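Local coordinates for beta-mannosidase (Trichoderma harzianum, PDB 4CVU), which probably hydrolyses terminal, non-reducing beta-D-mannose residues of beta-mannosides as a glycosylated fungal enzyme of glycoside hydrolase family 2, at residues H31-A34 / L35-W38; F375-G379 / H380-A384; N640-L643 / G644-M648; A782-G786 / M787-T791. All coordinates share one frame; numbering follows the deposited sequence.

In the fold
The four contacts are local turns, a hairpin and a helix, set in series along the chain, and none touches another. Contact 1 lies at the N-terminal galactose-binding-like domain and contact 4 in the mannosidase Ig/CBM-like domain, on opposite sides of the chain's centre with their own centres about 72 Å apart. Contact 2, about 19 Å from the middle of the chain, leads into the parallel strands of the central domain and carries a cadmium ion; its nearest atoms are about 22 Å from contact 4. Contact 3 is a helical stretch under N-linked glycans, its centre about 40 Å from that of contact 2 and on the other side of the chain's centre.

Contact 1. Residues H31-A34 / L35-W38; sequences HDLA and LQKW
Leu33 and Trp38 meet in a tight local turn, held by a ring-to-backbone hydrogen bond, where the chain leaves strand 29-32 and enters strand 38-41. The indole NE1 of Trp38 points at Leu33 O, 2.9 Å away and nearly straight (170° at the hydrogen), and the oxygen sits at the ring edge, in the indole plane. Gln36 N reaches the same Leu33 O from the other face of the carbonyl, a longer bond of 3.3 Å, so two donors grip this oxygen. Leu35 N bonds to Asp32 O at 3.1 Å. Water 1 joins that carbonyl to the Gln36 amide, bonding Asp32 O and Gln36 NE2 at 2.7 Å each; a bend at chi2 (-59°) folds the amide back to meet it. Within the same turn, Asp32 OD1 accepts from Ala34 N at 2.9 Å, an Asx turn. Leu33 CD2 packs on Trp38 CZ2, and both side chains also touch Leu152. A leucine in place of Trp38 would probably leave Leu33 O with Gln36 N as its one donor here and open a gap beside Phe53. The turn carries the chain between the two antiparallel sheets of the beta sandwich of the galactose-binding-like domain.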
loop_
_atom_site.group_PDB
_atom_site.type_symbol
_atom_site.label_atom_id
_atom_site.label_comp_id
_atom_site.label_asym_id
_atom_site.label_seq_id
_atom_site.Cartn_x
_atom_site.Cartn_y
_atom_site.Cartn_z
ATOM N N HIS A 31 25.055 -32.504 -11.076
ATOM C CA HIS A 31 24.864 -31.441 -10.079
ATOM C C HIS A 31 23.773 -30.438 -10.538
ATOM O O HIS A 31 23.973 -29.687 -11.500
ATOM C CB HIS A 31 26.180 -30.692 -9.863
ATOM C CG HIS A 31 27.215 -31.481 -9.124
ATOM N ND1 HIS A 31 27.881 -32.546 -9.687
ATOM C CD2 HIS A 31 27.727 -31.338 -7.872
ATOM C CE1 HIS A 31 28.746 -33.038 -8.815
ATOM N NE2 HIS A 31 28.669 -32.329 -7.704
ATOM N N ASP A 32 22.635 -30.434 -9.851
ATOM C CA ASP A 32 21.564 -29.486 -10.118
ATOM C C ASP A 32 22.046 -28.116 -9.674
ATOM O O ASP A 32 22.453 -27.935 -8.537
ATOM C CB ASP A 32 20.278 -29.893 -9.381
ATOM C CG ASP A 32 19.049 -29.014 -9.756
ATOM O OD1 ASP A 32 19.182 -27.906 -10.285
ATOM O OD2 ASP A 32 17.918 -29.401 -9.489
ATOM N N LEU A 33 22.024 -27.144 -10.582
ATOM C CA LEU A 33 22.450 -25.778 -10.245
ATOM C C LEU A 33 21.588 -25.096 -9.168
ATOM O O LEU A 33 22.036 -24.136 -8.540
ATOM C CB LEU A 33 22.552 -24.919 -11.503
ATOM C CG LEU A 33 23.720 -25.302 -12.424
ATOM C CD1 LEU A 33 23.794 -24.348 -13.597
ATOM C CD2 LEU A 33 25.083 -25.318 -11.718
ATOM N N ALA A 34 20.388 -25.617 -8.920
ATOM C CA ALA A 34 19.537 -25.123 -7.858
ATOM C C ALA A 34 20.110 -25.355 -6.473
ATOM O O ALA A 34 19.810 -24.599 -5.555
ATOM C CB ALA A 34 18.154 -25.762 -7.936
ATOM N N LEU A 35 20.894 -26.410 -6.310
ATOM C CA LEU A 35 21.441 -26.777 -5.001
ATOM C C LEU A 35 22.768 -26.103 -4.764
ATOM O O LEU A 35 23.341 -26.248 -3.692
ATOM C CB LEU A 35 21.583 -28.303 -4.894
ATOM C CG LEU A 35 20.257 -29.062 -5.106
ATOM C CD1 LEU A 35 20.467 -30.573 -5.123
ATOM C CD2 LEU A 35 19.226 -28.676 -4.060
ATOM N N GLN A 36 23.281 -25.384 -5.770
ATOM C CA GLN A 36 24.509 -24.622 -5.611
ATOM C C GLN A 36 24.168 -23.281 -4.988
ATOM O O GLN A 36 23.009 -22.890 -4.930
ATOM C CB GLN A 36 25.208 -24.423 -6.947
ATOM C CG GLN A 36 25.741 -25.713 -7.552
ATOM C CD GLN A 36 26.735 -26.426 -6.649
ATOM O OE1 GLN A 36 27.642 -25.805 -6.105
ATOM N NE2 GLN A 36 26.568 -27.737 -6.491
ATOM N N LYS A 37 25.184 -22.565 -4.549
ATOM C CA LYS A 37 24.978 -21.342 -3.800
ATOM C C LYS A 37 25.305 -20.112 -4.676
ATOM O O LYS A 37 26.431 -19.977 -5.167
ATOM C CB LYS A 37 25.820 -21.424 -2.517
ATOM C CG LYS A 37 26.079 -20.105 -1.805
ATOM C CD LYS A 37 25.085 -19.758 -0.719
ATOM C CE LYS A 37 25.523 -18.503 0.041
ATOM N NZ LYS A 37 26.696 -18.755 0.939
ATOM N N TRP A 38 24.314 -19.241 -4.869
ATOM C CA TRP A 38 24.417 -18.108 -5.804
ATOM C C TRP A 38 24.423 -16.716 -5.137
ATOM O O TRP A 38 23.676 -16.458 -4.181
ATOM C CB TRP A 38 23.254 -18.175 -6.828
ATOM C CG TRP A 38 23.373 -19.365 -7.719
ATOM C CD1 TRP A 38 22.782 -20.571 -7.543
ATOM C CD2 TRP A 38 24.160 -19.468 -8.903
ATOM N NE1 TRP A 38 23.143 -21.414 -8.538
ATOM C CE2 TRP A 38 24.014 -20.777 -9.380
ATOM C CE3 TRP A 38 24.987 -18.579 -9.603
ATOM C CZ2 TRP A 38 24.642 -21.233 -10.549
ATOM C CZ3 TRP A 38 25.628 -19.030 -10.752
ATOM C CH2 TRP A 38 25.441 -20.349 -11.220
HETATM O O HOH W 1 24.552 -29.276 -7.444
#

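Contact 2. Residues F375-G379 / H380-A384. With CD (cadmium ion), chain U.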
loop_
_atom_site.group_PDB
_atom_site.type_symbol
_atom_site.label_atom_id
_atom_site.label_comp_id
_atom_site.label_asym_id
_atom_site.label_seq_id
_atom_site.Cartn_x
_atom_site.Cartn_y
_atom_site.Cartn_z
ATOM N N PHE A 375 -11.174 -26.697 -36.169
ATOM C CA PHE A 375 -10.432 -27.785 -35.611
ATOM C C PHE A 375 -11.247 -29.087 -35.682
ATOM O O PHE A 375 -12.469 -29.042 -35.606
ATOM C CB PHE A 375 -10.075 -27.448 -34.174
ATOM C CG PHE A 375 -9.003 -26.405 -34.033
ATOM C CD1 PHE A 375 -9.310 -25.052 -34.032
ATOM C CD2 PHE A 375 -7.670 -26.782 -33.876
ATOM C CE1 PHE A 375 -8.313 -24.127 -33.881
ATOM C CE2 PHE A 375 -6.677 -25.848 -33.712
ATOM C CZ PHE A 375 -6.989 -24.531 -33.737
ATOM N N GLU A 376 -10.574 -30.223 -35.802
ATOM C CA GLU A 376 -11.189 -31.558 -35.726
ATOM C C GLU A 376 -10.414 -32.471 -34.774
ATOM O O GLU A 376 -9.191 -32.534 -34.844
ATOM C CB GLU A 376 -11.218 -32.209 -37.095
ATOM C CG GLU A 376 -12.022 -31.431 -38.119
ATOM C CD GLU A 376 -12.038 -32.072 -39.482
ATOM O OE1 GLU A 376 -11.536 -33.216 -39.635
ATOM O OE2 GLU A 376 -12.539 -31.417 -40.423
ATOM N N ILE A 377 -11.115 -33.176 -33.897
ATOM C CA ILE A 377 -10.459 -34.081 -32.953
ATOM C C ILE A 377 -10.843 -35.508 -33.290
ATOM O O ILE A 377 -11.996 -35.855 -33.290
ATOM C CB ILE A 377 -10.751 -33.743 -31.479
ATOM C CG1 ILE A 377 -9.996 -34.637 -30.484
ATOM C CG2 ILE A 377 -12.225 -33.843 -31.160
ATOM C CD1 ILE A 377 -8.535 -34.374 -30.312
ATOM N N ASN A 378 -9.837 -36.311 -33.619
ATOM C CA ASN A 378 -10.047 -37.681 -34.034
ATOM C C ASN A 378 -11.100 -37.725 -35.154
ATOM O O ASN A 378 -11.948 -38.543 -35.143
ATOM C CB ASN A 378 -10.477 -38.543 -32.871
ATOM C CG ASN A 378 -9.412 -38.657 -31.815
ATOM O OD1 ASN A 378 -8.251 -38.785 -32.135
ATOM N ND2 ASN A 378 -9.813 -38.602 -30.539
ATOM N N GLY A 379 -11.035 -36.811 -36.084
ATOM C CA GLY A 379 -11.935 -36.806 -37.214
ATOM C C GLY A 379 -13.247 -36.082 -37.024
ATOM O O GLY A 379 -13.938 -35.845 -37.980
ATOM N N HIS A 380 -13.566 -35.672 -35.806
ATOM C CA HIS A 380 -14.829 -34.953 -35.536
ATOM C C HIS A 380 -14.603 -33.455 -35.395
ATOM O O HIS A 380 -13.755 -33.022 -34.619
ATOM C CB HIS A 380 -15.507 -35.456 -34.263
ATOM C CG HIS A 380 -15.716 -36.942 -34.234
ATOM N ND1 HIS A 380 -14.701 -37.833 -33.940
ATOM C CD2 HIS A 380 -16.822 -37.691 -34.447
ATOM C CE1 HIS A 380 -15.180 -39.066 -33.964
ATOM N NE2 HIS A 380 -16.459 -39.008 -34.282
ATOM N N GLU A 381 -15.349 -32.679 -36.176
ATOM C CA GLU A 381 -15.525 -31.245 -35.926
ATOM C C GLU A 381 -16.035 -30.989 -34.519
ATOM O O GLU A 381 -16.869 -31.745 -34.005
ATOM C CB GLU A 381 -16.567 -30.690 -36.898
ATOM C CG GLU A 381 -16.009 -30.468 -38.253
ATOM C CD GLU A 381 -17.045 -30.015 -39.271
ATOM O OE1 GLU A 381 -18.121 -29.514 -38.942
ATOM O OE2 GLU A 381 -16.740 -30.143 -40.438
ATOM N N PHE A 382 -15.571 -29.903 -33.890
ATOM C CA PHE A 382 -16.165 -29.477 -32.637
ATOM C C PHE A 382 -16.176 -27.953 -32.543
ATOM O O PHE A 382 -15.360 -27.284 -33.206
ATOM C CB PHE A 382 -15.407 -30.083 -31.453
ATOM C CG PHE A 382 -13.992 -29.601 -31.351
ATOM C CD1 PHE A 382 -12.989 -30.230 -32.042
ATOM C CD2 PHE A 382 -13.687 -28.468 -30.592
ATOM C CE1 PHE A 382 -11.689 -29.765 -31.966
ATOM C CE2 PHE A 382 -12.390 -28.007 -30.507
ATOM C CZ PHE A 382 -11.389 -28.647 -31.200
ATOM N N TYR A 383 -17.086 -27.415 -31.735
ATOM C CA TYR A 383 -17.124 -25.974 -31.491
ATOM C C TYR A 383 -16.088 -25.626 -30.404
ATOM O O TYR A 383 -16.237 -26.088 -29.271
ATOM C CB TYR A 383 -18.508 -25.503 -31.018
ATOM C CG TYR A 383 -18.654 -24.009 -31.215
ATOM C CD1 TYR A 383 -18.167 -23.116 -30.278
ATOM C CD2 TYR A 383 -19.206 -23.502 -32.382
ATOM C CE1 TYR A 383 -18.242 -21.746 -30.475
ATOM C CE2 TYR A 383 -19.286 -22.135 -32.589
ATOM C CZ TYR A 383 -18.791 -21.259 -31.636
ATOM O OH TYR A 383 -18.834 -19.892 -31.823
ATOM N N ALA A 384 -15.072 -24.839 -30.743
ATOM C CA ALA A 384 -14.048 -24.460 -29.740
ATOM C C ALA A 384 -14.580 -23.346 -28.859
ATOM O O ALA A 384 -15.262 -22.441 -29.339
ATOM C CB ALA A 384 -12.771 -24.043 -30.422
HETATM CD CD CD U . -18.324 -29.134 -41.624
HETATM O O HOH W 2 -13.220 -25.714 -34.309
HETATM O O HOH W 3 -20.749 -29.135 -41.684
HETATM O O HOH W 4 -17.391 -26.797 -41.591
HETATM O O HOH W 5 -17.679 -30.288 -43.847
#
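Phe382 lays the far end of its ring against Phe375, its CZ 3.5 Å from Phe375 CB, while its CD1 meets Ile377 CG2 at 3.8 Å. Its CG stands between the backbone N and the carbonyl carbon (chi1 65°), which swings the ring back across the paired strand. Ile377 and His380 form the hydrogen-bonded pair of a tight hairpin: Ile377 N gives to His380 O at 2.7 Å, and His380 N to Ile377 O at 3.0 Å. The type I' turn between them runs through Asn378 and Gly379, both with positive phi; at Gly379 a CB would press on the preceding carbonyl. His380 ND1 adds a weak bond to Ile377 O. Across the adjoining non-hydrogen-bonded pair, Glu376 and Glu381 extend side by side, their CG atoms 4.1 Å apart. The Glu381 carboxylate binds the cadmium ion through both oxygens, OE2 at 2.2 Å and OE1 at 2.7 Å; three waters join it there, and OE1 also takes a bond from Arg699. Glu376 OE2 is hydrogen-bonded to His374 NE2. Strand 374-377 pairs on its other side with strand 351-354, while strand 380-389 continues between the parallel strands 418-421 and 702-705, and Phe375 packs on Met418.

Contact 3. Residues N640-L643 / G644-M648. With NAG (2-acetamido-2-deoxy-beta-D-glucopyranose), chain L; NAG (2-acetamido-2-deoxy-beta-D-glucopyranose), chain B; NAG (2-acetamido-2-deoxy-beta-D-glucopyranose), chain C.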
loop_
_atom_site.group_PDB
_atom_site.type_symbol
_atom_site.label_atom_id
_atom_site.label_comp_id
_atom_site.label_asym_id
_atom_site.label_seq_id
_atom_site.Cartn_x
_atom_site.Cartn_y
_atom_site.Cartn_z
ATOM N N ASN A 640 -2.536 9.047 -23.483
ATOM C CA ASN A 640 -2.872 7.768 -24.100
ATOM C C ASN A 640 -3.584 6.823 -23.153
ATOM O O ASN A 640 -4.523 6.119 -23.557
ATOM C CB ASN A 640 -1.601 7.088 -24.632
ATOM C CG ASN A 640 -1.079 7.748 -25.897
ATOM O OD1 ASN A 640 -1.522 8.823 -26.269
ATOM N ND2 ASN A 640 -0.142 7.074 -26.570
ATOM N N SER A 641 -3.133 6.778 -21.901
ATOM C CA SER A 641 -3.792 5.979 -20.901
ATOM C C SER A 641 -5.224 6.441 -20.649
ATOM O O SER A 641 -6.143 5.612 -20.469
ATOM C CB SER A 641 -2.975 6.014 -19.615
ATOM O OG SER A 641 -1.756 5.324 -19.857
ATOM N N THR A 642 -5.412 7.764 -20.632
ATOM C CA THR A 642 -6.704 8.370 -20.383
ATOM C C THR A 642 -7.745 7.946 -21.445
ATOM O O THR A 642 -8.945 7.891 -21.173
ATOM C CB THR A 642 -6.581 9.915 -20.272
ATOM O OG1 THR A 642 -5.914 10.223 -19.041
ATOM C CG2 THR A 642 -7.942 10.614 -20.265
ATOM N N LEU A 643 -7.283 7.639 -22.645
ATOM C CA LEU A 643 -8.204 7.244 -23.719
ATOM C C LEU A 643 -8.934 5.968 -23.276
ATOM O O LEU A 643 -10.101 5.779 -23.592
ATOM C CB LEU A 643 -7.462 6.992 -25.017
ATOM C CG LEU A 643 -6.852 8.257 -25.627
ATOM C CD1 LEU A 643 -5.767 7.897 -26.616
ATOM C CD2 LEU A 643 -7.960 9.086 -26.301
ATOM N N GLY A 644 -8.234 5.113 -22.525
ATOM C CA GLY A 644 -8.860 3.864 -22.086
ATOM C C GLY A 644 -9.820 4.122 -20.969
ATOM O O GLY A 644 -10.919 3.517 -20.948
ATOM N N GLN A 645 -9.361 4.897 -19.968
ATOM C CA GLN A 645 -10.220 5.423 -18.913
ATOM C C GLN A 645 -11.551 5.961 -19.460
ATOM O O GLN A 645 -12.637 5.696 -18.897
ATOM C CB GLN A 645 -9.520 6.524 -18.131
ATOM C CG GLN A 645 -8.264 6.081 -17.417
ATOM C CD GLN A 645 -8.539 4.987 -16.423
ATOM O OE1 GLN A 645 -8.245 3.814 -16.657
ATOM N NE2 GLN A 645 -9.133 5.359 -15.322
ATOM N N VAL A 646 -11.474 6.708 -20.548
ATOM C CA VAL A 646 -12.654 7.291 -21.182
ATOM C C VAL A 646 -13.555 6.231 -21.812
ATOM O O VAL A 646 -14.771 6.317 -21.705
ATOM C CB VAL A 646 -12.261 8.375 -22.204
ATOM C CG1 VAL A 646 -13.445 8.806 -23.093
ATOM C CG2 VAL A 646 -11.711 9.584 -21.464
ATOM N N GLU A 647 -12.972 5.245 -22.477
ATOM C CA GLU A 647 -13.782 4.151 -23.059
ATOM C C GLU A 647 -14.622 3.472 -21.988
ATOM O O GLU A 647 -15.818 3.244 -22.138
ATOM C CB GLU A 647 -12.915 3.140 -23.793
ATOM C CG GLU A 647 -12.391 3.625 -25.158
ATOM C CD GLU A 647 -11.335 2.689 -25.759
ATOM O OE1 GLU A 647 -11.011 1.643 -25.146
ATOM O OE2 GLU A 647 -10.836 2.980 -26.875
ATOM N N MET A 648 -14.022 3.154 -20.839
ATOM C CA MET A 648 -14.795 2.495 -19.836
ATOM C C MET A 648 -15.882 3.401 -19.299
ATOM O O MET A 648 -17.006 2.946 -19.020
ATOM C CB MET A 648 -13.840 2.026 -18.689
ATOM C CG MET A 648 -12.893 0.944 -19.113
ATOM S SD MET A 648 -11.996 0.363 -17.601
ATOM C CE MET A 648 -10.975 1.789 -17.545
HETATM C C1 NAG L . 0.487 7.539 -27.786
HETATM C C2 NAG L . -0.467 7.905 -28.888
HETATM C C3 NAG L . 0.323 8.260 -30.137
HETATM C C4 NAG L . 1.324 9.359 -29.773
HETATM C C5 NAG L . 2.175 8.929 -28.574
HETATM C C6 NAG L . 3.173 9.991 -28.128
HETATM C C7 NAG L . -2.670 6.908 -29.358
HETATM C C8 NAG L . -3.467 5.637 -29.549
HETATM N N2 NAG L . -1.367 6.784 -29.100
HETATM O O3 NAG L . -0.602 8.657 -31.151
HETATM O O4 NAG L . 2.187 9.672 -30.859
HETATM O O5 NAG L . 1.317 8.652 -27.487
HETATM O O6 NAG L . 2.465 11.168 -27.828
HETATM O O7 NAG L . -3.257 7.979 -29.434
HETATM C C1 NAG B . -11.910 10.054 -15.883
HETATM C C2 NAG B . -13.413 10.238 -15.926
HETATM C C3 NAG B . -13.933 10.554 -17.329
HETATM C C4 NAG B . -13.129 11.639 -18.052
HETATM C C5 NAG B . -11.683 11.271 -17.932
HETATM C C6 NAG B . -10.762 12.299 -18.595
HETATM C C7 NAG B . -14.687 8.949 -14.288
HETATM C C8 NAG B . -15.439 7.683 -13.973
HETATM N N2 NAG B . -14.110 9.041 -15.473
HETATM O O3 NAG B . -15.283 10.946 -17.255
HETATM O O4 NAG B . -13.437 11.703 -19.426
HETATM O O5 NAG B . -11.312 11.135 -16.574
HETATM O O6 NAG B . -10.942 13.571 -18.003
HETATM O O7 NAG B . -14.663 9.859 -13.449
HETATM C C1 NAG C . -14.490 12.603 -19.768
HETATM C C2 NAG C . -14.288 13.002 -21.228
HETATM C C3 NAG C . -15.426 13.833 -21.763
HETATM C C4 NAG C . -16.746 13.143 -21.489
HETATM C C5 NAG C . -16.853 12.840 -20.006
HETATM C C6 NAG C . -18.143 12.076 -19.708
HETATM C C7 NAG C . -12.075 13.436 -22.195
HETATM C C8 NAG C . -10.850 14.301 -22.144
HETATM N N2 NAG C . -13.058 13.749 -21.338
HETATM O O3 NAG C . -15.262 13.937 -23.147
HETATM O O4 NAG C . -17.812 13.974 -21.897
HETATM O O5 NAG C . -15.766 12.030 -19.587
HETATM O O6 NAG C . -18.093 11.641 -18.370
HETATM O O7 NAG C . -12.132 12.517 -23.016
#
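Leu643, Thr642 and Gly644 carry most of this contact within helix 638-655. Thr642 O receives Val646 N at 2.9 Å, and the two side chains follow one another up the helix: Thr642 CG2 faces Val646 CG2 at 4.1 Å. With Thr642 CG2 anti to the backbone N, its OG1 falls beside that N and bonds to Ile638 O, while the methyl is turned toward the sugars, 3.7 Å from C6 of the NAG of chain B. Val646 CG2 goes on to the next sugar, 3.3 Å from O7 of the NAG of chain C, so the two branched residues form an apolar patch under a linked NAG pair. Leu643 O accepts from Glu647 N at 3.1 Å, and the extended side chain of Glu647 leads past it to Tyr629. Leu643 CD1 lies 3.8 Å from O7 of the NAG of chain L. Gly644 N is hydrogen-bonded to Ser641 O at 3.0 Å, and the same oxygen takes a weak bond from Gln645 N. The NAG of chain L is joined covalently to Asn640 ND2, which is also hydrogen-bonded to Pro630 O. Asn640, Ser641 and Thr642 make up an N-glycosylation sequon, Asn-X-Thr, here in helical form.

Contact 4. Residues A782-G786 / M787-T791; sequences ANNAG and MTKST
Asn784 reaches from a tight turn over the chain that follows it. Asn784 CB lies 3.2 Å and CG 3.5 Å from Met787 O, and Asn784 ND2 is hydrogen-bonded to Met787 O at 2.8 Å, with 157° at the hydrogen. Met787 O sits close to the plane of the amide, yet the NH2 group approaches from well above the plane of the Met787 carbonyl, 56° out of it. CG lies roughly opposite the backbone N (chi1 -154°), which sends the amide forward along residues 787-789, where Asn784 ND2 also passes Lys789 CG at 4.0 Å. ND2 has a second acceptor in Leu771 O, and OD1 takes Trp773 N, so the amide links the turn to strand 765-774. The backbone closes the turn as Met787 N gives to Asn784 O at 3.0 Å, and the Met787 side chain extends away to pack on Leu771 and Ile804. Replacing Asn784 with alanine would probably leave Met787 O and Trp773 N without these amide partners and weaken the tie between the turn and strand 765-774. Residues 783-786 all have positive phi: a short left-handed helical turn, in the connection between antiparallel strands 765-774 and 790-795 of the Ig/CBM-like domain.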
loop_
_atom_site.group_PDB
_atom_site.type_symbol
_atom_site.label_atom_id
_atom_site.label_comp_id
_atom_site.label_asym_id
_atom_site.label_seq_id
_atom_site.Cartn_x
_atom_site.Cartn_y
_atom_site.Cartn_z
ATOM N N ALA A 782 -49.651 -9.456 -17.460
ATOM C CA ALA A 782 -50.909 -10.096 -17.846
ATOM C C ALA A 782 -50.779 -10.830 -19.175
ATOM O O ALA A 782 -50.323 -10.253 -20.155
ATOM C CB ALA A 782 -52.027 -9.070 -17.916
ATOM N N ASN A 783 -51.178 -12.099 -19.179
ATOM C CA ASN A 783 -51.122 -12.967 -20.361
ATOM C C ASN A 783 -49.691 -13.199 -20.850
ATOM O O ASN A 783 -49.467 -13.473 -22.042
ATOM C CB ASN A 783 -51.980 -12.417 -21.504
ATOM C CG ASN A 783 -53.386 -12.083 -21.052
ATOM O OD1 ASN A 783 -53.830 -10.938 -21.157
ATOM N ND2 ASN A 783 -54.077 -13.069 -20.498
ATOM N N ASN A 784 -48.739 -13.103 -19.916
ATOM C CA ASN A 784 -47.326 -13.282 -20.227
ATOM C C ASN A 784 -46.885 -12.360 -21.363
ATOM O O ASN A 784 -46.103 -12.759 -22.217
ATOM C CB ASN A 784 -47.061 -14.745 -20.595
ATOM C CG ASN A 784 -45.639 -15.168 -20.319
ATOM O OD1 ASN A 784 -45.068 -14.817 -19.285
ATOM N ND2 ASN A 784 -45.068 -15.956 -21.224
ATOM N N ALA A 785 -47.389 -11.125 -21.338
ATOM C CA ALA A 785 -47.133 -10.110 -22.353
ATOM C C ALA A 785 -47.446 -10.544 -23.786
ATOM O O ALA A 785 -46.913 -9.966 -24.729
ATOM C CB ALA A 785 -45.696 -9.625 -22.265
ATOM N N GLY A 786 -48.327 -11.527 -23.938
ATOM C CA GLY A 786 -48.725 -12.049 -25.251
ATOM C C GLY A 786 -47.788 -13.122 -25.784
ATOM O O GLY A 786 -47.902 -13.521 -26.933
ATOM N N MET A 787 -46.871 -13.595 -24.944
ATOM C CA MET A 787 -45.888 -14.605 -25.354
ATOM C C MET A 787 -46.199 -15.941 -24.693
ATOM O O MET A 787 -46.657 -15.987 -23.555
ATOM C CB MET A 787 -44.466 -14.157 -24.987
ATOM C CG MET A 787 -43.365 -15.116 -25.451
ATOM S SD MET A 787 -41.671 -14.524 -25.161
ATOM C CE MET A 787 -41.551 -13.250 -26.412
ATOM N N THR A 788 -45.962 -17.025 -25.412
ATOM C CA THR A 788 -46.135 -18.356 -24.867
ATOM C C THR A 788 -45.304 -18.538 -23.591
ATOM O O THR A 788 -44.185 -18.030 -23.496
ATOM C CB THR A 788 -45.749 -19.436 -25.899
ATOM O OG1 THR A 788 -46.111 -20.717 -25.399
ATOM C CG2 THR A 788 -44.239 -19.421 -26.200
ATOM N N LYS A 789 -45.861 -19.258 -22.622
ATOM C CA LYS A 789 -45.183 -19.518 -21.350
ATOM C C LYS A 789 -44.069 -20.530 -21.508
ATOM O O LYS A 789 -43.183 -20.600 -20.673
ATOM C CB LYS A 789 -46.153 -20.060 -20.301
ATOM C CG LYS A 789 -47.071 -19.024 -19.685
ATOM C CD LYS A 789 -48.147 -19.677 -18.821
ATOM C CE LYS A 789 -48.389 -18.888 -17.538
ATOM N NZ LYS A 789 -49.453 -19.505 -16.697
ATOM N N SER A 790 -44.151 -21.340 -22.557
ATOM C CA SER A 790 -43.229 -22.430 -22.757
ATOM C C SER A 790 -43.233 -22.858 -24.211
ATOM O O SER A 790 -44.248 -22.713 -24.910
ATOM C CB SER A 790 -43.641 -23.611 -21.886
ATOM O OG SER A 790 -42.828 -24.726 -22.158
ATOM N N THR A 791 -42.100 -23.390 -24.669
ATOM C CA THR A 791 -42.014 -23.931 -26.006
ATOM C C THR A 791 -40.968 -25.048 -26.080
ATOM O O THR A 791 -39.920 -24.978 -25.423
ATOM C CB THR A 791 -41.710 -22.833 -27.040
ATOM O OG1 THR A 791 -41.525 -23.440 -28.323
ATOM C CG2 THR A 791 -40.456 -22.082 -26.676
#